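Local coordinates for nitrite reductase (Hyphomicrobium denitrificans, PDB 2DV6), which probably catalyses the one-electron reduction of nitrite to nitric oxide, using copper centres and electrons delivered by cytochrome c, at residues L197-G202 / F248-P253. Residues are numbered along the deposited sequence; the frame is centred on the assembly and turned at random.
Sequences LRVRVG and FKALIP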
loop_
_atom_site.group_PDB
_atom_site.type_symbol
_atom_site.label_atom_id
_atom_site.label_comp_id
_atom_site.label_asym_id
_atom_site.label_seq_id
_atom_site.Cartn_x
_atom_site.Cartn_y
_atom_site.Cartn_z
ATOM N N LEU A 197 -47.039 22.481 2.277
ATOM C CA LEU A 197 -48.152 22.889 1.442
ATOM C C LEU A 197 -49.405 22.184 1.936
ATOM O O LEU A 197 -49.379 21.004 2.296
ATOM C CB LEU A 197 -47.852 22.668 -0.066
ATOM C CG LEU A 197 -46.465 23.169 -0.558
ATOM C CD1 LEU A 197 -46.148 22.684 -1.966
ATOM C CD2 LEU A 197 -46.291 24.733 -0.452
ATOM N N ARG A 198 -50.506 22.930 2.012
ATOM C CA ARG A 198 -51.722 22.423 2.614
ATOM C C ARG A 198 -52.931 22.840 1.764
ATOM O O ARG A 198 -53.184 24.028 1.583
ATOM C CB ARG A 198 -51.841 22.908 4.067
ATOM C CG ARG A 198 -52.913 22.228 4.872
ATOM C CD ARG A 198 -52.744 22.547 6.361
ATOM N NE ARG A 198 -53.584 21.635 7.146
ATOM C CZ ARG A 198 -53.360 21.284 8.400
ATOM N NH1 ARG A 198 -52.320 21.789 9.041
ATOM N NH2 ARG A 198 -54.171 20.410 9.013
ATOM N N VAL A 199 -53.639 21.866 1.200
ATOM C CA VAL A 199 -54.782 22.144 0.333
ATOM C C VAL A 199 -55.818 21.092 0.711
ATOM O O VAL A 199 -55.558 20.225 1.581
ATOM C CB VAL A 199 -54.454 22.070 -1.213
ATOM C CG1 VAL A 199 -53.342 23.066 -1.637
ATOM C CG2 VAL A 199 -54.087 20.645 -1.654
ATOM N N ARG A 200 -56.967 21.162 0.031
ATOM C CA ARG A 200 -58.126 20.345 0.299
ATOM C C ARG A 200 -58.378 19.474 -0.931
ATOM O O ARG A 200 -58.146 19.944 -2.050
ATOM C CB ARG A 200 -59.304 21.299 0.511
ATOM C CG ARG A 200 -60.601 20.669 0.913
ATOM C CD ARG A 200 -61.666 21.376 0.108
ATOM N NE ARG A 200 -63.019 21.184 0.620
ATOM C CZ ARG A 200 -63.941 20.418 0.052
ATOM N NH1 ARG A 200 -63.661 19.722 -1.057
ATOM N NH2 ARG A 200 -65.139 20.339 0.616
ATOM N N VAL A 201 -58.842 18.224 -0.751
ATOM C CA VAL A 201 -59.255 17.435 -1.904
ATOM C C VAL A 201 -60.172 18.280 -2.781
ATOM O O VAL A 201 -61.058 18.982 -2.275
ATOM C CB VAL A 201 -60.128 16.185 -1.624
ATOM C CG1 VAL A 201 -59.498 14.909 -2.163
ATOM C CG2 VAL A 201 -60.747 16.139 -0.252
ATOM N N GLY A 202 -59.969 18.186 -4.084
ATOM C CA GLY A 202 -60.830 18.897 -5.016
ATOM C C GLY A 202 -60.244 20.219 -5.457
ATOM O O GLY A 202 -60.692 20.787 -6.472
ATOM N N PHE A 248 -52.564 21.845 -11.492
ATOM C CA PHE A 248 -52.921 20.439 -11.358
ATOM C C PHE A 248 -54.032 20.270 -10.358
ATOM O O PHE A 248 -54.158 21.068 -9.440
ATOM C CB PHE A 248 -51.694 19.533 -11.026
ATOM C CG PHE A 248 -51.044 19.811 -9.691
ATOM C CD1 PHE A 248 -51.534 19.222 -8.521
ATOM C CD2 PHE A 248 -49.928 20.620 -9.609
ATOM C CE1 PHE A 248 -50.926 19.470 -7.277
ATOM C CE2 PHE A 248 -49.302 20.866 -8.368
ATOM C CZ PHE A 248 -49.824 20.311 -7.206
ATOM N N LYS A 249 -54.858 19.256 -10.562
ATOM C CA LYS A 249 -55.897 18.910 -9.588
ATOM C C LYS A 249 -55.382 17.975 -8.482
ATOM O O LYS A 249 -54.591 17.047 -8.743
ATOM C CB LYS A 249 -57.125 18.285 -10.279
ATOM C CG LYS A 249 -57.971 19.306 -11.062
ATOM C CD LYS A 249 -59.354 18.748 -11.437
ATOM C CE LYS A 249 -60.446 19.062 -10.344
ATOM N NZ LYS A 249 -61.209 20.385 -10.563
ATOM N N ALA A 250 -55.849 18.227 -7.267
ATOM C CA ALA A 250 -55.600 17.376 -6.112
ATOM C C ALA A 250 -56.775 16.444 -5.935
ATOM O O ALA A 250 -57.777 16.806 -5.333
ATOM C CB ALA A 250 -55.406 18.213 -4.852
ATOM N N LEU A 251 -56.627 15.228 -6.437
ATOM C CA LEU A 251 -57.740 14.288 -6.534
ATOM C C LEU A 251 -57.937 13.368 -5.351
ATOM O O LEU A 251 -58.984 12.778 -5.229
ATOM C CB LEU A 251 -57.597 13.426 -7.803
ATOM C CG LEU A 251 -57.419 14.199 -9.120
ATOM C CD1 LEU A 251 -56.950 13.233 -10.237
ATOM C CD2 LEU A 251 -58.739 14.944 -9.513
ATOM N N ILE A 252 -56.910 13.192 -4.519
ATOM C CA ILE A 252 -56.931 12.173 -3.460
ATOM C C ILE A 252 -56.322 12.711 -2.168
ATOM O O ILE A 252 -55.165 13.165 -2.164
ATOM C CB ILE A 252 -56.186 10.882 -3.914
ATOM C CG1 ILE A 252 -56.807 10.344 -5.225
ATOM C CG2 ILE A 252 -56.186 9.806 -2.813
ATOM C CD1 ILE A 252 -56.039 9.161 -5.839
ATOM N N PRO A 253 -57.083 12.629 -1.053
ATOM C CA PRO A 253 -56.529 13.131 0.201
ATOM C C PRO A 253 -55.346 12.264 0.608
ATOM O O PRO A 253 -55.298 11.092 0.242
ATOM C CB PRO A 253 -57.679 12.965 1.210
ATOM C CG PRO A 253 -58.865 12.581 0.441
ATOM C CD PRO A 253 -58.413 12.012 -0.869
#
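At one end of a cupredoxin beta-sandwich, the turn Val201-Gly202 meets the loop Ala250-Pro253, and two of the connections between its sheets are joined there. Residues 197-202 leave edge strand 197-200 of one sheet for strand 204-211 of the other, while 248-253 lead from strand 243-249 back to 254-259. Their single mutual hydrogen bond runs from Gly202 N to Ala250 O, 2.9 Å long and nearly straight (169° at the hydrogen), with the donor almost in line with the carbonyl. Gly202 has a positive phi, a conformation in which a beta carbon would press on the carbonyl oxygen of Val201.

Beside this bond, the methyls of Val201 meet the ring of Pro253. Val201 CG1 does most of the touching: it reaches Pro253 CD at 3.4 Å, closer than usual for two carbons, and lies 3.5 Å from Pro253 CG, while Val201 CG2 approaches Pro253 CG more loosely. The close approach goes with a Val201 chi1 of -123°, off the staggered values, and the exact fit is somewhat doubtful. Val201 CG1 also lies 3.8 Å from Leu251 O. Deeper in the sandwich, Val199 CG2 lies 4.2 Å from Ala250 CB, and Val279 of strand 274-280 touches both side chains.

A second subunit also borders residues 248-253: Phe248 pairs antiparallel with a strand of that chain, continuing the sheet across the interface, and Ile252 packs on Asp372 of that subunit. Arg200, at the end of its strand, has CG anti to the backbone N, and Arg200 NH1 donates to the carbonyl of the next residue, Val201 O, at 3.0 Å, with that oxygen 14° out of the guanidinium plane.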